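Side-chain contacts in hypothetical protein TM1010 (Thermotoga maritima, PDB 2F4P), which is of unknown function but carries a cupin domain, a small antiparallel beta barrel, and belongs to the broad cupin superfamily: residues Lys78-Glu83 against Ala88-Lys93; Val104-Ala109 against Lys142-Lys147; Val53-Glu56 against Arg60-Trp63; Phe28-Val33 against Leu132-Glu137. All coordinates share one frame; numbering follows the deposited sequence. Where two conformers were deposited one is given.

Contact 1 of 4, residues Lys78-Glu83 against Ala88-Lys93; sequences KGFYQE and ARILKK. With EDO (1,2-ethanediol), chain F; EDO (1,2-ethanediol), chain G.
The backbone N of R89 donates to the carbonyl O of Y81 over 2.7 Å in a nearly straight bond, 178° at the hydrogen. Its partner, Y81 N to R89 O, closes the hydrogen-bonded pair Y81/R89; G79/L91 forms a second such pair. Between them lies the non-hydrogen-bonded pair F80/I90, whose side chains run side by side on the face they share with K78. CE2 of the F80 ring meets CG1 of I90 at 3.7 Å, while CD2 of the same ring leans on CB of A88. On the face of Y81, R89 and L91, the L91 methyl CD2 lies 4.1 Å from CB of Y81, and R89 carries its guanidinium outward to V96 O. The Y81 hydroxyl donates to E83 at 2.6 Å, on the anti lone pair of OE2. Beside the turn that closes the hairpin, one ethanediol bridges the strands: Q82 NE2, which also bonds K86 O, reaches its O2 at 3.1 Å, and A88 N its O1 at 2.7 Å. Main-chain bonds therefore set the register of this antiparallel hairpin, while both faces pack apolar groups and the Y81 phenol is held by the E83 carboxylate.

Contact 2 of 4, residues Val104-Ala109 against Lys142-Lys147; sequences VHWHGA and KATEGK
CB of A143 sits 3.7 Å from CZ2 of W106, in the plane of the indole and at the edge of its six-membered ring. Next along that rim, CH2 of W106 faces the methyl CG2 of T144 at a looser 4.4 Å. Two small groups from the last turn of helix 137-144 thus meet the indole border, with no hydrogen bond between the segments and 96 Å² buried in all. The tryptophan reaches the helix because CG lies between its backbone N and carbonyl carbon (chi1 63°). Its N-H is taken by Q82 OE1, which fixes the turn of the ring, and W63 meets it edge-to-face. Beyond T144 the packing gives way to the exposed chain end. E145 leaves helical geometry, and a type II turn runs from T144 to K147. The lysine chain folds back, bent at chi2 (-128°), to place NZ 3.0 Å from A143 O in a weak bond, while the terminal carboxylate pairs with K78. The tight part joins strand 105-109 of the cupin barrel to the C-terminal helix, which is laid against the outside of the barrel in part through the edge of W106.

Contact 3 of 4, residues Val53-Glu56 against Arg60-Trp63; sequences VVFE and RTHW
Van der Waals packing accounts for what passes directly between these segments, and it is carried by the ring of F55. Atoms CD2 and CE2 approach CA of R60, the latter at 3.7 Å, so the backbone of the second strand is met before any side chain. CE2 also lies 3.8 Å from the backbone N of T61, and CZ is 3.8 Å from the methyl CG2 of T61. With CG of F55 anti to its own carbonyl carbon (chi1 -66°), the ring spans the gap between the strands, where R60 CA is 6.5 Å from F55 CA. No hydrogen bond crosses between the segments. Within 60-63 the hydroxyl of T61 donates to H62 O at 2.8 Å, coming in 37° above the carbonyl plane, and it also receives the N-H of H107. With chi1 at 69°, CG2 of T61 is turned to F55. Charge and pi interactions of R60 lie away from the phenyl: its NH2 is bonded to V135 O, its NH1 to G58 O, and its guanidinium lies against Y140 in a cation-pi contact. The phenyl thus packs on backbone and a methyl, while the R60 guanidinium finds its partners away from it.

Contact 4 of 4, residues Phe28-Val33 against Leu132-Glu137; sequences FFTGNV and LGSVTE
T30 turns its side chain toward the loop 132-137, where its OG1 stands opposite OG of S134 at 4.2 Å, too far for a direct bond. Two waters fill the interval. One lies 2.6 Å from T30 OG1 and 2.9 Å from S134 OG; the other lies 2.7 Å from the same T30 OG1 and accepts from the backbone N of V135 at 2.8 Å. A single hydroxyl thus has two water partners, each of which carries it to a different point of the loop. The first torsion of T30, with OG1 anti to the carbonyl carbon (chi1 -61°), turns that hydroxyl to the waters. In the cupin barrel this joins the short strand 29-30, paired with 60-65 through the backbones of T30 and R60, to the connection between strand 130-131 and helix 137-144, the two segments having 98 residues between them in the chain. Only 80 Å² is buried between the segments, and the side chain of V135 packs instead on W63. Where the loop ends, T136 takes the N-cap position of the helix, its OG1 accepting from the backbone N of E139.

How the contacts relate
Neighbouring strands link the set. Contacts 3 and 4, with centres about 7 Å apart, meet at strand 60-65: R60 NH2 reaches V135 O at 2.7 Å. On its other edge this strand pairs with 105-109, T61 N lying 3.0 Å from H107 O, which joins contact 3 to contact 2. Strand 105-109 in turn borders 78-83, with F80 N 2.9 Å from G108 O, so contact 1 follows with its centre about 7 Å from that of contact 2. Contacts 1 and 4, about 15 Å apart between centres, do not touch. An unidentified ligand bonded to H107 NE2 lies about 4 Å from the side chain of T61, consistent with a pocket beside contacts 2 and 3.

Contact 1 of 4, residues Lys78-Glu83 against Ala88-Lys93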
loop_
_atom_site.group_PDB
_atom_site.type_symbol
_atom_site.label_atom_id
_atom_site.label_comp_id
_atom_site.label_asym_id
_atom_site.label_seq_id
_atom_site.Cartn_x
_atom_site.Cartn_y
_atom_site.Cartn_z
ATOM N N LYS A 78 5.518 13.806 -9.337
ATOM C CA LYS A 78 6.933 13.623 -9.564
ATOM C C LYS A 78 7.681 13.920 -8.277
ATOM O O LYS A 78 7.419 14.921 -7.600
ATOM C CB LYS A 78 7.437 14.556 -10.677
ATOM C CG LYS A 78 8.922 14.384 -11.014
ATOM C CD LYS A 78 9.349 15.296 -12.174
ATOM C CE LYS A 78 10.849 15.253 -12.425
ATOM N NZ LYS A 78 11.277 16.377 -13.317
ATOM N N GLY A 79 8.591 13.031 -7.925
ATOM C CA GLY A 79 9.430 13.248 -6.776
ATOM C C GLY A 79 10.798 12.656 -6.893
ATOM O O GLY A 79 11.229 12.245 -7.958
ATOM N N PHE A 80 11.460 12.605 -5.751
ATOM C CA PHE A 80 12.821 12.125 -5.629
ATOM C C PHE A 80 12.973 11.279 -4.390
ATOM O O PHE A 80 12.336 11.547 -3.362
ATOM C CB PHE A 80 13.801 13.295 -5.540
ATOM C CG PHE A 80 13.925 14.031 -6.803
ATOM C CD1 PHE A 80 12.989 15.007 -7.140
ATOM C CD2 PHE A 80 14.937 13.747 -7.690
ATOM C CE1 PHE A 80 13.098 15.699 -8.351
ATOM C CE2 PHE A 80 15.044 14.425 -8.882
ATOM C CZ PHE A 80 14.119 15.409 -9.213
ATOM N N TYR A 81 13.818 10.257 -4.528
ATOM C CA TYR A 81 14.277 9.412 -3.447
ATOM C C TYR A 81 15.810 9.397 -3.472
ATOM O O TYR A 81 16.406 9.237 -4.513
ATOM C CB TYR A 81 13.736 7.993 -3.611
ATOM C CG TYR A 81 14.366 6.941 -2.718
ATOM C CD1 TYR A 81 14.104 6.894 -1.353
ATOM C CD2 TYR A 81 15.259 6.000 -3.240
ATOM C CE1 TYR A 81 14.664 5.934 -0.545
ATOM C CE2 TYR A 81 15.837 5.032 -2.421
ATOM C CZ TYR A 81 15.535 5.002 -1.074
ATOM O OH TYR A 81 16.095 4.045 -0.247
ATOM N N GLN A 82 16.435 9.576 -2.318
ATOM C CA GLN A 82 17.880 9.554 -2.241
ATOM C C GLN A 82 18.369 8.892 -0.976
ATOM O O GLN A 82 17.950 9.259 0.122
ATOM C CB GLN A 82 18.439 10.958 -2.302
ATOM C CG GLN A 82 19.993 10.991 -2.248
ATOM C CD GLN A 82 20.557 12.353 -2.613
ATOM O OE1 GLN A 82 20.195 13.377 -2.014
ATOM N NE2 GLN A 82 21.469 12.378 -3.587
ATOM N N GLU A 83 19.290 7.945 -1.150
ATOM C CA GLU A 83 20.051 7.350 -0.059
ATOM C C GLU A 83 21.324 8.144 0.220
ATOM O O GLU A 83 21.932 8.716 -0.679
ATOM C CB GLU A 83 20.379 5.885 -0.395
ATOM C CG GLU A 83 19.114 5.049 -0.506
ATOM C CD GLU A 83 19.320 3.648 -0.983
ATOM O OE1 GLU A 83 20.490 3.258 -1.145
ATOM O OE2 GLU A 83 18.299 2.923 -1.132
ATOM N N ALA A 88 20.398 10.630 -6.436
ATOM C CA ALA A 88 18.952 10.595 -6.286
ATOM C C ALA A 88 18.256 9.851 -7.436
ATOM O O ALA A 88 18.736 9.840 -8.569
ATOM C CB ALA A 88 18.425 11.974 -6.166
ATOM N N ARG A 89 17.137 9.228 -7.107
ATOM C CA ARG A 89 16.265 8.504 -8.034
ATOM C C ARG A 89 14.993 9.354 -8.259
ATOM O O ARG A 89 14.370 9.820 -7.304
ATOM C CB ARG A 89 15.890 7.142 -7.411
ATOM C CG ARG A 89 14.733 6.374 -8.082
ATOM C CD ARG A 89 14.478 5.004 -7.405
ATOM N NE ARG A 89 13.287 4.363 -7.966
ATOM C CZ ARG A 89 12.786 3.188 -7.574
ATOM N NH1 ARG A 89 13.352 2.489 -6.592
ATOM N NH2 ARG A 89 11.692 2.718 -8.166
ATOM N N ILE A 90 14.611 9.540 -9.518
ATOM C CA ILE A 90 13.402 10.284 -9.860
ATOM C C ILE A 90 12.216 9.328 -9.752
ATOM O O ILE A 90 12.295 8.193 -10.209
ATOM C CB ILE A 90 13.478 10.866 -11.300
ATOM C CG1 ILE A 90 14.675 11.811 -11.415
ATOM C CG2 ILE A 90 12.196 11.596 -11.647
ATOM C CD1 ILE A 90 15.138 12.052 -12.870
ATOM N N LEU A 91 11.138 9.794 -9.129
ATOM C CA LEU A 91 9.936 9.007 -8.924
ATOM C C LEU A 91 8.782 9.561 -9.753
ATOM O O LEU A 91 8.588 10.787 -9.823
ATOM C CB LEU A 91 9.539 9.067 -7.450
ATOM C CG LEU A 91 10.572 8.675 -6.400
ATOM C CD1 LEU A 91 9.979 8.900 -5.007
ATOM C CD2 LEU A 91 11.042 7.238 -6.594
ATOM N N LYS A 92 8.014 8.651 -10.360
ATOM C CA LYS A 92 6.760 8.978 -11.048
ATOM C C LYS A 92 5.673 7.965 -10.686
ATOM O O LYS A 92 5.961 6.930 -10.064
ATOM C CB LYS A 92 6.970 8.957 -12.561
ATOM C CG LYS A 92 7.960 10.013 -13.073
ATOM N N LYS A 93 4.442 8.243 -11.108
ATOM C CA LYS A 93 3.299 7.353 -10.870
ATOM C C LYS A 93 3.633 5.913 -11.237
ATOM O O LYS A 93 4.134 5.637 -12.330
ATOM C CB LYS A 93 2.059 7.811 -11.664
ATOM C CG LYS A 93 0.805 6.951 -11.449
ATOM C CD LYS A 93 -0.454 7.555 -12.099
ATOM C CE LYS A 93 -0.672 7.081 -13.533
HETATM C C1 EDO F . 19.146 4.967 -4.785
HETATM O O1 EDO F . 18.015 4.450 -5.494
HETATM C C2 EDO F . 18.783 6.413 -4.492
HETATM O O2 EDO F . 19.832 7.096 -3.820
HETATM C C1 EDO G . 21.864 13.944 -6.510
HETATM O O1 EDO G . 21.739 12.819 -7.353
HETATM C C2 EDO G . 23.190 14.013 -5.785
HETATM O O2 EDO G . 22.976 14.849 -4.653
#

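Contact 2 of 4, residues Val104-Ala109 against Lys142-Lys147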
loop_
_atom_site.group_PDB
_atom_site.type_symbol
_atom_site.label_atom_id
_atom_site.label_comp_id
_atom_site.label_asym_id
_atom_site.label_seq_id
_atom_site.Cartn_x
_atom_site.Cartn_y
_atom_site.Cartn_z
ATOM N N VAL A 104 19.713 5.146 5.442
ATOM C CA VAL A 104 19.423 6.560 5.656
ATOM C C VAL A 104 19.046 7.210 4.333
ATOM O O VAL A 104 19.744 7.039 3.338
ATOM C CB VAL A 104 20.569 7.274 6.390
ATOM C CG1 VAL A 104 20.260 8.797 6.476
ATOM C CG2 VAL A 104 20.761 6.657 7.777
ATOM N N HIS A 105 17.905 7.899 4.293
ATOM C CA HIS A 105 17.386 8.385 2.999
ATOM C C HIS A 105 16.441 9.570 3.240
ATOM O O HIS A 105 16.084 9.893 4.388
ATOM C CB HIS A 105 16.609 7.267 2.320
ATOM C CG HIS A 105 15.347 6.944 3.045
ATOM N ND1 HIS A 105 15.342 6.143 4.169
ATOM C CD2 HIS A 105 14.088 7.409 2.901
ATOM C CE1 HIS A 105 14.114 6.084 4.649
ATOM N NE2 HIS A 105 13.340 6.849 3.905
ATOM N N TRP A 106 16.093 10.245 2.171
ATOM C CA TRP A 106 14.949 11.168 2.210
ATOM C C TRP A 106 14.134 10.931 0.970
ATOM O O TRP A 106 14.635 10.351 -0.011
ATOM C CB TRP A 106 15.395 12.624 2.297
ATOM C CG TRP A 106 16.177 13.119 1.110
ATOM C CD1 TRP A 106 17.517 13.033 0.949
ATOM C CD2 TRP A 106 15.670 13.774 -0.066
ATOM N NE1 TRP A 106 17.888 13.607 -0.241
ATOM C CE2 TRP A 106 16.777 14.058 -0.893
ATOM C CE3 TRP A 106 14.392 14.187 -0.486
ATOM C CZ2 TRP A 106 16.652 14.728 -2.127
ATOM C CZ3 TRP A 106 14.260 14.840 -1.714
ATOM C CH2 TRP A 106 15.382 15.110 -2.518
ATOM N N HIS A 107 12.874 11.363 1.014
ATOM C CA HIS A 107 12.079 11.429 -0.208
ATOM C C HIS A 107 11.232 12.680 -0.202
ATOM O O HIS A 107 10.991 13.285 0.836
ATOM C CB HIS A 107 11.204 10.164 -0.403
ATOM C CG HIS A 107 10.444 9.722 0.814
ATOM N ND1 HIS A 107 9.079 9.899 0.938
ATOM C CD2 HIS A 107 10.842 9.082 1.933
ATOM C CE1 HIS A 107 8.679 9.415 2.098
ATOM N NE2 HIS A 107 9.731 8.929 2.732
ATOM N N GLY A 108 10.736 13.047 -1.370
ATOM C CA GLY A 108 9.908 14.234 -1.437
ATOM C C GLY A 108 9.575 14.638 -2.834
ATOM O O GLY A 108 9.865 13.937 -3.788
ATOM N N ALA A 109 8.979 15.821 -2.954
ATOM C CA ALA A 109 8.475 16.255 -4.232
ATOM C C ALA A 109 9.584 16.835 -5.066
ATOM O O ALA A 109 10.648 17.220 -4.562
ATOM C CB ALA A 109 7.389 17.275 -4.040
ATOM N N LYS A 142 21.103 20.189 -5.571
ATOM C CA LYS A 142 22.022 19.305 -6.300
ATOM C C LYS A 142 21.338 18.010 -6.704
ATOM O O LYS A 142 21.578 17.492 -7.787
ATOM C CB LYS A 142 23.281 18.992 -5.499
ATOM C CG LYS A 142 24.277 20.109 -5.439
ATOM C CD LYS A 142 25.507 19.683 -4.650
ATOM N N ALA A 143 20.477 17.501 -5.829
ATOM C CA ALA A 143 19.692 16.323 -6.120
ATOM C C ALA A 143 18.679 16.513 -7.234
ATOM O O ALA A 143 18.448 15.583 -8.005
ATOM C CB ALA A 143 18.993 15.815 -4.841
ATOM N N THR A 144 18.099 17.704 -7.339
ATOM C CA THR A 144 16.910 17.907 -8.175
ATOM C C THR A 144 17.056 18.864 -9.353
ATOM O O THR A 144 16.346 18.721 -10.345
ATOM C CB THR A 144 15.731 18.433 -7.324
ATOM O OG1 THR A 144 16.044 19.729 -6.797
ATOM C CG2 THR A 144 15.434 17.485 -6.200
ATOM N N GLU A 145 17.935 19.853 -9.244
ATOM C CA GLU A 145 18.007 20.901 -10.259
ATOM C C GLU A 145 18.253 20.304 -11.643
ATOM O O GLU A 145 19.151 19.472 -11.817
ATOM C CB GLU A 145 19.099 21.928 -9.928
ATOM N N GLY A 146 17.427 20.717 -12.610
ATOM C CA GLY A 146 17.530 20.256 -13.999
ATOM C C GLY A 146 17.070 18.831 -14.291
ATOM O O GLY A 146 17.288 18.337 -15.397
ATOM N N LYS A 147 16.433 18.166 -13.322
ATOM C CA LYS A 147 16.058 16.747 -13.491
ATOM C C LYS A 147 14.564 16.528 -13.828
ATOM O O LYS A 147 13.864 17.440 -14.290
ATOM C CB LYS A 147 16.506 15.915 -12.276
ATOM C CG LYS A 147 17.976 16.158 -11.885
ATOM C CD LYS A 147 18.810 14.876 -11.762
ATOM C CE LYS A 147 18.365 13.982 -10.608
ATOM N NZ LYS A 147 19.521 13.448 -9.822
ATOM O OXT LYS A 147 14.025 15.421 -13.707
#

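Contact 3 of 4, residues Val53-Glu56 against Arg60-Trp63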
loop_
_atom_site.group_PDB
_atom_site.type_symbol
_atom_site.label_atom_id
_atom_site.label_comp_id
_atom_site.label_asym_id
_atom_site.label_seq_id
_atom_site.Cartn_x
_atom_site.Cartn_y
_atom_site.Cartn_z
ATOM N N VAL A 53 0.655 10.106 1.684
ATOM C CA VAL A 53 1.381 11.375 1.877
ATOM C C VAL A 53 1.307 12.248 0.616
ATOM O O VAL A 53 1.518 11.749 -0.499
ATOM C CB VAL A 53 2.884 11.148 2.177
ATOM C CG1 VAL A 53 3.553 12.447 2.750
ATOM C CG2 VAL A 53 3.088 9.970 3.109
ATOM N N VAL A 54 1.031 13.539 0.790
ATOM C CA VAL A 54 1.200 14.523 -0.287
ATOM C C VAL A 54 2.306 15.486 0.099
ATOM O O VAL A 54 2.241 16.094 1.177
ATOM C CB VAL A 54 -0.068 15.368 -0.525
ATOM C CG1 VAL A 54 0.142 16.315 -1.725
ATOM C CG2 VAL A 54 -1.275 14.468 -0.722
ATOM N N PHE A 55 3.311 15.608 -0.767
ATOM C CA PHE A 55 4.371 16.616 -0.648
ATOM C C PHE A 55 4.068 17.677 -1.703
ATOM O O PHE A 55 4.021 17.374 -2.898
ATOM C CB PHE A 55 5.734 16.054 -0.997
ATOM C CG PHE A 55 6.246 15.004 -0.045
ATOM C CD1 PHE A 55 5.887 13.683 -0.200
ATOM C CD2 PHE A 55 7.094 15.345 0.970
ATOM C CE1 PHE A 55 6.356 12.709 0.689
ATOM C CE2 PHE A 55 7.560 14.409 1.844
ATOM C CZ PHE A 55 7.195 13.065 1.687
ATOM N N GLU A 56 3.904 18.925 -1.284
ATOM C CA GLU A 56 3.817 20.022 -2.264
ATOM C C GLU A 56 5.191 20.253 -2.884
ATOM O O GLU A 56 6.188 19.833 -2.324
ATOM C CB GLU A 56 3.332 21.295 -1.587
ATOM C CG GLU A 56 1.911 21.164 -1.017
ATOM C CD GLU A 56 0.883 20.751 -2.021
ATOM O OE1 GLU A 56 1.002 21.121 -3.221
ATOM O OE2 GLU A 56 -0.087 20.072 -1.608
ATOM N N ARG A 60 9.850 17.888 1.425
ATOM C CA ARG A 60 10.517 16.605 1.579
ATOM C C ARG A 60 10.756 16.257 3.021
ATOM O O ARG A 60 10.794 17.122 3.900
ATOM C CB ARG A 60 11.855 16.604 0.849
ATOM C CG ARG A 60 12.974 17.430 1.485
ATOM C CD ARG A 60 13.145 18.720 0.819
ATOM N NE ARG A 60 14.271 19.533 1.322
ATOM C CZ ARG A 60 14.532 20.767 0.886
ATOM N NH1 ARG A 60 13.760 21.333 -0.035
ATOM N NH2 ARG A 60 15.548 21.451 1.378
ATOM N N THR A 61 11.008 14.983 3.257
ATOM C CA THR A 61 11.342 14.534 4.565
ATOM C C THR A 61 12.737 15.042 4.920
ATOM O O THR A 61 13.567 15.364 4.039
ATOM C CB THR A 61 11.356 12.964 4.650
ATOM O OG1 THR A 61 12.466 12.451 3.889
ATOM C CG2 THR A 61 10.092 12.369 4.106
ATOM N N HIS A 62 13.006 15.087 6.214
ATOM C CA HIS A 62 14.392 15.096 6.691
ATOM C C HIS A 62 15.064 13.770 6.327
ATOM O O HIS A 62 14.392 12.780 5.962
ATOM C CB HIS A 62 14.408 15.293 8.201
ATOM C CG HIS A 62 13.935 16.645 8.629
ATOM N ND1 HIS A 62 13.943 17.054 9.944
ATOM C CD2 HIS A 62 13.446 17.687 7.914
ATOM C CE1 HIS A 62 13.486 18.289 10.020
ATOM N NE2 HIS A 62 13.167 18.693 8.803
ATOM N N TRP A 63 16.384 13.720 6.471
ATOM C CA TRP A 63 17.075 12.421 6.454
ATOM C C TRP A 63 16.574 11.557 7.617
ATOM O O TRP A 63 16.432 12.041 8.751
ATOM C CB TRP A 63 18.581 12.598 6.585
ATOM C CG TRP A 63 19.267 13.289 5.454
ATOM C CD1 TRP A 63 19.622 14.604 5.399
ATOM C CD2 TRP A 63 19.706 12.706 4.210
ATOM N NE1 TRP A 63 20.261 14.870 4.228
ATOM C CE2 TRP A 63 20.310 13.732 3.465
ATOM C CE3 TRP A 63 19.608 11.427 3.643
ATOM C CZ2 TRP A 63 20.864 13.514 2.200
ATOM C CZ3 TRP A 63 20.171 11.211 2.377
ATOM C CH2 TRP A 63 20.799 12.237 1.688
#

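Contact 4 of 4, residues Phe28-Val33 against Leu132-Glu137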
loop_
_atom_site.group_PDB
_atom_site.type_symbol
_atom_site.label_atom_id
_atom_site.label_comp_id
_atom_site.label_asym_id
_atom_site.label_seq_id
_atom_site.Cartn_x
_atom_site.Cartn_y
_atom_site.Cartn_z
ATOM N N PHE A 28 10.026 16.840 11.264
ATOM C CA PHE A 28 10.339 15.728 10.372
ATOM C C PHE A 28 10.351 16.069 8.886
ATOM O O PHE A 28 10.827 15.261 8.093
ATOM C CB PHE A 28 9.311 14.613 10.559
ATOM C CG PHE A 28 9.034 14.288 11.987
ATOM C CD1 PHE A 28 10.028 13.733 12.788
ATOM C CD2 PHE A 28 7.793 14.561 12.549
ATOM C CE1 PHE A 28 9.791 13.434 14.114
ATOM C CE2 PHE A 28 7.551 14.276 13.882
ATOM C CZ PHE A 28 8.551 13.702 14.663
ATOM N N PHE A 29 9.753 17.204 8.524
ATOM C CA PHE A 29 9.558 17.602 7.125
ATOM C C PHE A 29 10.028 19.018 6.876
ATOM O O PHE A 29 9.935 19.866 7.746
ATOM C CB PHE A 29 8.078 17.535 6.743
ATOM C CG PHE A 29 7.456 16.177 6.920
ATOM C CD1 PHE A 29 7.617 15.207 5.952
ATOM C CD2 PHE A 29 6.694 15.881 8.052
ATOM C CE1 PHE A 29 7.048 13.957 6.104
ATOM C CE2 PHE A 29 6.117 14.614 8.209
ATOM C CZ PHE A 29 6.305 13.660 7.234
ATOM N N THR A 30 10.497 19.256 5.657
ATOM C CA THR A 30 10.771 20.578 5.123
ATOM C C THR A 30 9.658 20.914 4.152
ATOM O O THR A 30 9.315 20.120 3.269
ATOM C CB THR A 30 12.111 20.578 4.345
ATOM O OG1 THR A 30 13.178 20.223 5.231
ATOM C CG2 THR A 30 12.387 21.917 3.698
ATOM N N GLY A 31 9.059 22.085 4.323
ATOM C CA GLY A 31 7.947 22.486 3.473
ATOM C C GLY A 31 6.591 21.891 3.858
ATOM O O GLY A 31 6.402 21.390 4.968
ATOM N N ASN A 32 5.640 21.977 2.927
ATOM C CA ASN A 32 4.244 21.663 3.198
ATOM C C ASN A 32 3.941 20.238 2.790
ATOM O O ASN A 32 4.046 19.886 1.617
ATOM C CB ASN A 32 3.326 22.647 2.470
ATOM C CG ASN A 32 3.463 24.053 3.007
ATOM O OD1 ASN A 32 3.627 24.244 4.225
ATOM N ND2 ASN A 32 3.432 25.043 2.115
ATOM N N VAL A 33 3.554 19.432 3.779
ATOM C CA VAL A 33 3.314 17.993 3.585
ATOM C C VAL A 33 2.050 17.661 4.365
ATOM O O VAL A 33 1.842 18.219 5.439
ATOM C CB VAL A 33 4.470 17.179 4.179
ATOM C CG1 VAL A 33 4.224 15.644 4.086
ATOM C CG2 VAL A 33 5.777 17.547 3.498
ATOM N N LEU A 132 17.002 12.252 11.501
ATOM C CA LEU A 132 18.296 12.923 11.487
ATOM C C LEU A 132 18.108 14.384 10.995
ATOM O O LEU A 132 17.065 14.990 11.249
ATOM C CB LEU A 132 19.282 12.109 10.649
ATOM C CG LEU A 132 19.295 10.618 11.051
ATOM C CD1 LEU A 132 20.052 9.747 10.078
ATOM C CD2 LEU A 132 19.852 10.419 12.457
ATOM N N GLY A 133 19.087 14.939 10.292
ATOM C CA GLY A 133 19.024 16.330 9.861
ATOM C C GLY A 133 18.137 16.613 8.670
ATOM O O GLY A 133 17.754 15.715 7.924
ATOM N N SER A 134 17.820 17.891 8.488
ATOM C CA SER A 134 17.152 18.364 7.286
ATOM C C SER A 134 17.982 18.091 6.059
ATOM O O SER A 134 19.219 18.008 6.134
ATOM C CB SER A 134 16.954 19.884 7.384
ATOM O OG SER A 134 15.968 20.139 8.332
ATOM N N VAL A 135 17.305 17.987 4.920
ATOM C CA VAL A 135 17.955 17.958 3.646
ATOM C C VAL A 135 18.147 19.435 3.300
ATOM O O VAL A 135 17.184 20.207 3.188
ATOM C CB VAL A 135 17.147 17.209 2.585
ATOM C CG1 VAL A 135 17.878 17.217 1.234
ATOM C CG2 VAL A 135 16.863 15.738 3.029
ATOM N N THR A 136 19.403 19.841 3.168
ATOM C CA THR A 136 19.709 21.236 2.995
ATOM C C THR A 136 19.292 21.725 1.615
ATOM O O THR A 136 19.072 20.941 0.710
ATOM C CB THR A 136 21.206 21.497 3.199
ATOM O OG1 THR A 136 21.967 20.764 2.229
ATOM C CG2 THR A 136 21.623 21.083 4.599
ATOM N N GLU A 137 19.201 23.036 1.440
ATOM C CA GLU A 137 18.836 23.545 0.122
ATOM C C GLU A 137 19.867 23.150 -0.936
ATOM O O GLU A 137 19.506 22.862 -2.073
ATOM C CB GLU A 137 18.610 25.058 0.143
ATOM C CG GLU A 137 17.352 25.495 0.915
ATOM C CD GLU A 137 16.022 24.892 0.403
ATOM O OE1 GLU A 137 15.983 24.151 -0.614
ATOM O OE2 GLU A 137 14.987 25.167 1.046
HETATM O O HOH W 1 14.546 17.991 4.552
HETATM O O HOH W 2 14.144 21.896 6.960
#